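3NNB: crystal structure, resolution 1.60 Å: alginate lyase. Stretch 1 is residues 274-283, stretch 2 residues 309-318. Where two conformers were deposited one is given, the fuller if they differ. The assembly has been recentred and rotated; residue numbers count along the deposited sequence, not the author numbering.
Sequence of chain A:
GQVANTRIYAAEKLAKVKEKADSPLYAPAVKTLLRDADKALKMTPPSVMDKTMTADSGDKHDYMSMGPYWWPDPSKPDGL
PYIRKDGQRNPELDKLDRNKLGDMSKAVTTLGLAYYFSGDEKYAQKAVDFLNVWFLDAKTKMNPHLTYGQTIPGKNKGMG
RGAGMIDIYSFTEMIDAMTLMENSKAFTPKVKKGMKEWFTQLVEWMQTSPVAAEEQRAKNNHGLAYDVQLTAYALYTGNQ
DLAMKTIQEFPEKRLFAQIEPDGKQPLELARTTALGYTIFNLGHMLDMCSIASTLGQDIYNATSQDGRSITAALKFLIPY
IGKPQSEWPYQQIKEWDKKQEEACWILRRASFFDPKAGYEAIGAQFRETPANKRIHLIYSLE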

ATOM      1  N   ALA A 274     -17.774   0.668   4.196  1.00  6.87           N
ATOM      2  CA  ALA A 274     -17.672   2.037   3.784  1.00  6.77           C
ATOM      3  C   ALA A 274     -16.699   2.879   4.613  1.00  8.19           C
ATOM      4  O   ALA A 274     -16.040   3.757   4.080  1.00  7.05           O
ATOM      5  N   LEU A 275     -16.592   2.625   5.929  1.00  7.61           N
ATOM      6  CA  LEU A 275     -15.618   3.377   6.712  1.00  8.39           C
ATOM      7  C   LEU A 275     -14.206   2.923   6.295  1.00  8.46           C
ATOM      8  O   LEU A 275     -13.299   3.744   6.103  1.00  9.93           O
ATOM      9  N   GLY A 276     -14.027   1.624   6.147  1.00  5.44           N
ATOM     10  CA  GLY A 276     -12.739   1.087   5.716  1.00  6.50           C
ATOM     11  C   GLY A 276     -12.249   1.611   4.376  1.00  7.68           C
ATOM     12  O   GLY A 276     -11.101   2.012   4.263  1.00  6.76           O
ATOM     13  N   TYR A 277     -13.118   1.649   3.384  1.00  8.78           N
ATOM     14  CA  TYR A 277     -12.729   2.139   2.075  1.00  7.42           C
ATOM     15  C   TYR A 277     -12.533   3.675   2.043  1.00  7.54           C
ATOM     16  O   TYR A 277     -11.690   4.174   1.282  1.00  7.59           O
ATOM     17  N   THR A 278     -13.341   4.409   2.807  1.00  7.50           N
ATOM     18  CA  THR A 278     -13.140   5.863   2.935  1.00  6.48           C
ATOM     19  C   THR A 278     -11.704   6.099   3.446  1.00  7.75           C
ATOM     20  O   THR A 278     -10.963   6.949   2.932  1.00  8.09           O
ATOM     21  N   ILE A 279     -11.314   5.347   4.453  1.00  7.94           N
ATOM     22  CA  ILE A 279      -9.962   5.474   5.037  1.00  5.61           C
ATOM     23  C   ILE A 279      -8.840   4.966   4.095  1.00  6.87           C
ATOM     24  O   ILE A 279      -7.807   5.576   3.986  1.00  7.49           O
ATOM     25  N   PHE A 280      -9.083   3.839   3.444  1.00  6.12           N
ATOM     26  CA  PHE A 280      -8.163   3.255   2.449  1.00  7.08           C
ATOM     27  C   PHE A 280      -7.828   4.298   1.395  1.00  7.53           C
ATOM     28  O   PHE A 280      -6.641   4.556   1.109  1.00  6.68           O
ATOM     29  N   ASN A 281      -8.847   4.950   0.854  1.00  8.09           N
ATOM     30  CA  ASN A 281      -8.635   5.933  -0.214  1.00  6.35           C
ATOM     31  C   ASN A 281      -7.960   7.186   0.329  1.00  7.73           C
ATOM     32  O   ASN A 281      -7.059   7.691  -0.281  1.00  8.61           O
ATOM     33  N   LEU A 282      -8.396   7.660   1.497  1.00  7.06           N
ATOM     34  CA  LEU A 282      -7.742   8.822   2.121  1.00  6.97           C
ATOM     35  C   LEU A 282      -6.261   8.552   2.403  1.00  7.71           C
ATOM     36  O   LEU A 282      -5.403   9.437   2.197  1.00  7.59           O
ATOM     37  N   GLY A 283      -5.937   7.356   2.885  1.00  7.93           N
ATOM     38  CA  GLY A 283      -4.525   7.013   3.137  1.00  7.52           C
ATOM     39  C   GLY A 283      -3.684   7.032   1.845  1.00  6.98           C
ATOM     40  O   GLY A 283      -2.535   7.467   1.848  1.00  8.87           O
ATOM     41  N   SER A 309     -11.755  18.584  -2.224  1.00 10.86           N
ATOM     42  CA  SER A 309     -10.371  18.558  -1.785  1.00  9.78           C
ATOM     43  C   SER A 309     -10.147  17.441  -0.780  1.00  8.42           C
ATOM     44  O   SER A 309     -11.105  16.900  -0.210  1.00  8.46           O
ATOM     45  N   ILE A 310      -8.885  17.126  -0.510  1.00  8.60           N
ATOM     46  CA  ILE A 310      -8.557  16.216   0.593  1.00  7.89           C
ATOM     47  C   ILE A 310      -9.056  16.742   1.938  1.00  8.75           C
ATOM     48  O   ILE A 310      -9.574  15.982   2.771  1.00  8.90           O
ATOM     49  N   THR A 311      -8.983  18.063   2.149  1.00  9.46           N
ATOM     50  CA  THR A 311      -9.519  18.638   3.369  1.00  7.86           C
ATOM     51  C   THR A 311     -11.028  18.344   3.495  1.00  7.05           C
ATOM     52  O   THR A 311     -11.493  17.975   4.559  1.00  8.23           O
ATOM     53  N   ALA A 312     -11.773  18.462   2.408  1.00 10.28           N
ATOM     54  CA  ALA A 312     -13.207  18.194   2.468  1.00  8.72           C
ATOM     55  C   ALA A 312     -13.449  16.737   2.830  1.00  8.28           C
ATOM     56  O   ALA A 312     -14.280  16.421   3.676  1.00  9.62           O
ATOM     57  N   ALA A 313     -12.639  15.869   2.248  1.00  6.93           N
ATOM     58  CA  ALA A 313     -12.790  14.440   2.501  1.00  7.79           C
ATOM     59  C   ALA A 313     -12.510  14.110   3.986  1.00  7.44           C
ATOM     60  O   ALA A 313     -13.159  13.252   4.580  1.00  8.75           O
ATOM     61  N   LEU A 314     -11.491  14.749   4.570  1.00  7.91           N
ATOM     62  CA  LEU A 314     -11.180  14.608   5.979  1.00  8.15           C
ATOM     63  C   LEU A 314     -12.272  15.147   6.876  1.00  9.05           C
ATOM     64  O   LEU A 314     -12.622  14.511   7.889  1.00 10.16           O
ATOM     65  N   LYS A 315     -12.813  16.315   6.530  1.00  9.68           N
ATOM     66  CA  LYS A 315     -13.861  16.931   7.323  0.50  9.94           C
ATOM     67  C   LYS A 315     -15.159  16.100   7.340  1.00  9.70           C
ATOM     68  O   LYS A 315     -15.897  16.132   8.328  1.00  9.72           O
ATOM     69  N   PHE A 316     -15.438  15.346   6.272  1.00  9.57           N
ATOM     70  CA  PHE A 316     -16.576  14.389   6.275  1.00  8.55           C
ATOM     71  C   PHE A 316     -16.312  13.313   7.347  1.00 10.40           C
ATOM     72  O   PHE A 316     -17.220  12.879   8.072  1.00  9.73           O
ATOM     73  N   LEU A 317     -15.070  12.826   7.403  1.00  8.48           N
ATOM     74  CA  LEU A 317     -14.748  11.701   8.276  1.00  9.04           C
ATOM     75  C   LEU A 317     -14.708  12.034   9.752  1.00  8.81           C
ATOM     76  O   LEU A 317     -15.129  11.240  10.593  1.00  9.88           O
ATOM     77  N   ILE A 318     -14.139  13.192  10.075  1.00  8.46           N
ATOM     78  CA  ILE A 318     -13.792  13.532  11.459  1.00  7.58           C
ATOM     79  C   ILE A 318     -14.936  13.360  12.474  1.00  9.10           C
ATOM     80  O   ILE A 318     -14.715  12.795  13.533  1.00 10.73           O
TER

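Each of the two stretches of one chain contains a helix, and these run roughly antiparallel, with 151° between their directions and axes that come no closer than 11.1 Å. At that separation the backbones cannot touch, so the gap is filled by side chains, and the contact is entirely apolar: no hydrogen bond crosses it.

A274 lies out of reach of the second helix, but its carbonyl oxygen matters to what follows. L275 is the first residue to make contact. Its CA-to-CB bond points sideways, yet the side chain, with chi1 t and chi2 p, brings its end nearer, so that L275 CD1 lies 3.5 Å from L317 CD1, the tightest contact between the two stretches. A long, branched aliphatic chain suits a position that must reach across from the flank. G276 and Y277 take no part; the tyrosine hydroxyl finds its hydrogen bond elsewhere in the structure.

T278 points toward the other helix, at a place where its CA is 8.1 Å from the CA of L317. With chi1 m, its hydroxyl turns back on its own helix, T278 OG1 donating to A274 O at 2.9 Å. The polar group is thus satisfied locally, while the methyl is free to face the neighbour, T278 CG2 lying 4.4 Å from L317 CD1. Threonine can in this way occupy a buried apolar contact at little cost.

I279, with chi1 m and chi2 t, again starts sideways and ends nearer, placing I279 CG1 4.3 Å from L317 CD2. L317 itself points toward the first helix with chi1 t and chi2 p, and its two methyls meet L275, T278, I279 and L282. F280 and N281 are out of reach.

L282 is the knob of the contact and has the largest area covered, 96 Å². It points toward the second helix with chi2 t and an off-well chi1 of -95°, and it sits in a hole formed by I310, A313, L314 and L317. L282 CD2 lies 4.2 Å from I310 CG2, 4.0 Å from A313 CB and 3.9 Å from L314 CD2; L282 CD1 lies 3.9 Å from L317 CD2. The small side chain of A313 suits its place beside L282, where the two CA atoms, of L282 and A313, are just 7.6 Å apart. I310 and L314, both m,t, offer methyl groups to line the hole. G283 adds nothing to the contact.

Before the second helix, S309 caps its start, with A312 N donating to S309 OG at 3.0 Å.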

ATOM      1  CB  ALA A 274     -19.073   2.656   3.779  1.00  6.50           C
ATOM      2  CB  LEU A 275     -15.834   3.168   8.188  1.00  7.88           C
ATOM      3  CG  LEU A 275     -14.886   3.897   9.125  1.00  8.19           C
ATOM      4  CD1 LEU A 275     -14.997   5.403   8.940  1.00 10.25           C
ATOM      5  CD2 LEU A 275     -15.128   3.509  10.646  1.00  9.84           C
ATOM      6  CB  TYR A 277     -13.713   1.665   0.995  1.00  6.99           C
ATOM      7  CG  TYR A 277     -13.369   0.280   0.506  1.00  6.30           C
ATOM      8  CD1 TYR A 277     -12.219   0.062  -0.212  1.00 10.86           C
ATOM      9  CD2 TYR A 277     -14.117  -0.851   0.887  1.00  8.22           C
ATOM     10  CE1 TYR A 277     -11.858  -1.220  -0.642  1.00 11.60           C
ATOM     11  CE2 TYR A 277     -13.744  -2.144   0.456  1.00  7.83           C
ATOM     12  CZ  TYR A 277     -12.635  -2.308  -0.319  1.00 14.11           C
ATOM     13  OH  TYR A 277     -12.239  -3.579  -0.705  1.00 11.93           O
ATOM     14  CB  THR A 278     -14.143   6.467   3.910  1.00  5.93           C
ATOM     15  OG1 THR A 278     -15.459   6.470   3.318  1.00  7.09           O
ATOM     16  CG2 THR A 278     -13.761   7.916   4.306  1.00  8.48           C
ATOM     17  CB  ILE A 279      -9.912   4.742   6.422  1.00  6.31           C
ATOM     18  CG1 ILE A 279     -10.794   5.485   7.421  1.00  9.97           C
ATOM     19  CG2 ILE A 279      -8.456   4.579   6.919  1.00  7.43           C
ATOM     20  CD1 ILE A 279     -11.032   4.720   8.733  1.00 11.39           C
ATOM     21  CB  PHE A 280      -8.890   2.072   1.820  1.00  8.27           C
ATOM     22  CG  PHE A 280      -8.045   1.135   0.947  1.00  7.89           C
ATOM     23  CD1 PHE A 280      -7.022   0.373   1.474  1.00  8.93           C
ATOM     24  CD2 PHE A 280      -8.380   0.953  -0.393  1.00  8.67           C
ATOM     25  CE1 PHE A 280      -6.336  -0.553   0.676  1.00 11.35           C
ATOM     26  CE2 PHE A 280      -7.701   0.055  -1.186  1.00  8.42           C
ATOM     27  CZ  PHE A 280      -6.690  -0.700  -0.658  1.00  8.06           C
ATOM     28  CB  ASN A 281      -9.962   6.262  -0.920  1.00  6.80           C
ATOM     29  CG  ASN A 281      -9.819   6.547  -2.387  1.00  7.27           C
ATOM     30  OD1 ASN A 281      -8.868   6.125  -3.048  1.00  8.24           O
ATOM     31  ND2 ASN A 281     -10.836   7.205  -2.954  1.00  6.42           N
ATOM     32  CB  LEU A 282      -8.456   9.231   3.419  1.00  6.71           C
ATOM     33  CG  LEU A 282      -9.489  10.326   3.308  1.00 11.17           C
ATOM     34  CD1 LEU A 282     -10.372  10.329   4.569  1.00 11.81           C
ATOM     35  CD2 LEU A 282      -8.772  11.700   3.035  1.00 10.67           C
ATOM     36  CB  SER A 309     -10.038  19.902  -1.110  1.00  9.33           C
ATOM     37  OG  SER A 309     -10.690  20.044   0.151  1.00 10.00           O
ATOM     38  CB  ILE A 310      -7.045  15.918   0.619  1.00  6.86           C
ATOM     39  CG1 ILE A 310      -6.645  15.134  -0.651  1.00  8.16           C
ATOM     40  CG2 ILE A 310      -6.672  15.171   1.925  1.00  8.56           C
ATOM     41  CD1 ILE A 310      -5.108  14.996  -0.846  1.00  8.62           C
ATOM     42  CB  THR A 311      -9.281  20.168   3.424  1.00  7.91           C
ATOM     43  OG1 THR A 311      -7.861  20.419   3.460  1.00 10.09           O
ATOM     44  CG2 THR A 311      -9.954  20.779   4.675  1.00  9.58           C
ATOM     45  CB  ALA A 312     -13.876  18.534   1.176  1.00  7.54           C
ATOM     46  CB  ALA A 313     -11.896  13.616   1.529  1.00  6.93           C
ATOM     47  CB  LEU A 314      -9.858  15.337   6.296  1.00  7.73           C
ATOM     48  CG  LEU A 314      -8.590  14.682   5.742  1.00  9.13           C
ATOM     49  CD1 LEU A 314      -7.437  15.709   5.784  1.00  8.93           C
ATOM     50  CD2 LEU A 314      -8.161  13.415   6.531  1.00 12.50           C
ATOM     51  CB  LYS A 315     -14.137  18.362   6.829  0.50 11.42           C
ATOM     52  CG  LYS A 315     -13.125  19.434   7.225  0.50 14.31           C
ATOM     53  CD  LYS A 315     -13.560  20.766   6.631  0.50 15.94           C
ATOM     54  CE  LYS A 315     -12.570  21.904   6.842  0.50 23.32           C
ATOM     55  NZ  LYS A 315     -12.869  23.058   5.909  0.50 26.94           N
ATOM     56  CB  PHE A 316     -16.757  13.733   4.885  1.00  9.91           C
ATOM     57  CG  PHE A 316     -17.579  12.474   4.945  1.00  8.92           C
ATOM     58  CD1 PHE A 316     -18.951  12.539   5.024  1.00 11.58           C
ATOM     59  CD2 PHE A 316     -16.937  11.229   5.020  1.00  8.53           C
ATOM     60  CE1 PHE A 316     -19.687  11.397   5.098  1.00 10.55           C
ATOM     61  CE2 PHE A 316     -17.680  10.062   5.111  1.00 12.45           C
ATOM     62  CZ  PHE A 316     -19.054  10.143   5.181  1.00 11.26           C
ATOM     63  CB  LEU A 317     -13.401  11.094   7.872  1.00  9.87           C
ATOM     64  CG  LEU A 317     -12.842   9.957   8.747  1.00  9.73           C
ATOM     65  CD1 LEU A 317     -13.762   8.700   8.681  1.00 12.97           C
ATOM     66  CD2 LEU A 317     -11.418   9.620   8.287  1.00 11.69           C
ATOM     67  CB  ILE A 318     -13.164  14.955  11.537  1.00 10.39           C
ATOM     68  CG1 ILE A 318     -11.728  14.862  11.043  1.00 12.04           C
ATOM     69  CG2 ILE A 318     -13.242  15.532  13.002  1.00 10.20           C
ATOM     70  CD1 ILE A 318     -11.066  16.172  10.630  1.00 11.85           C
TER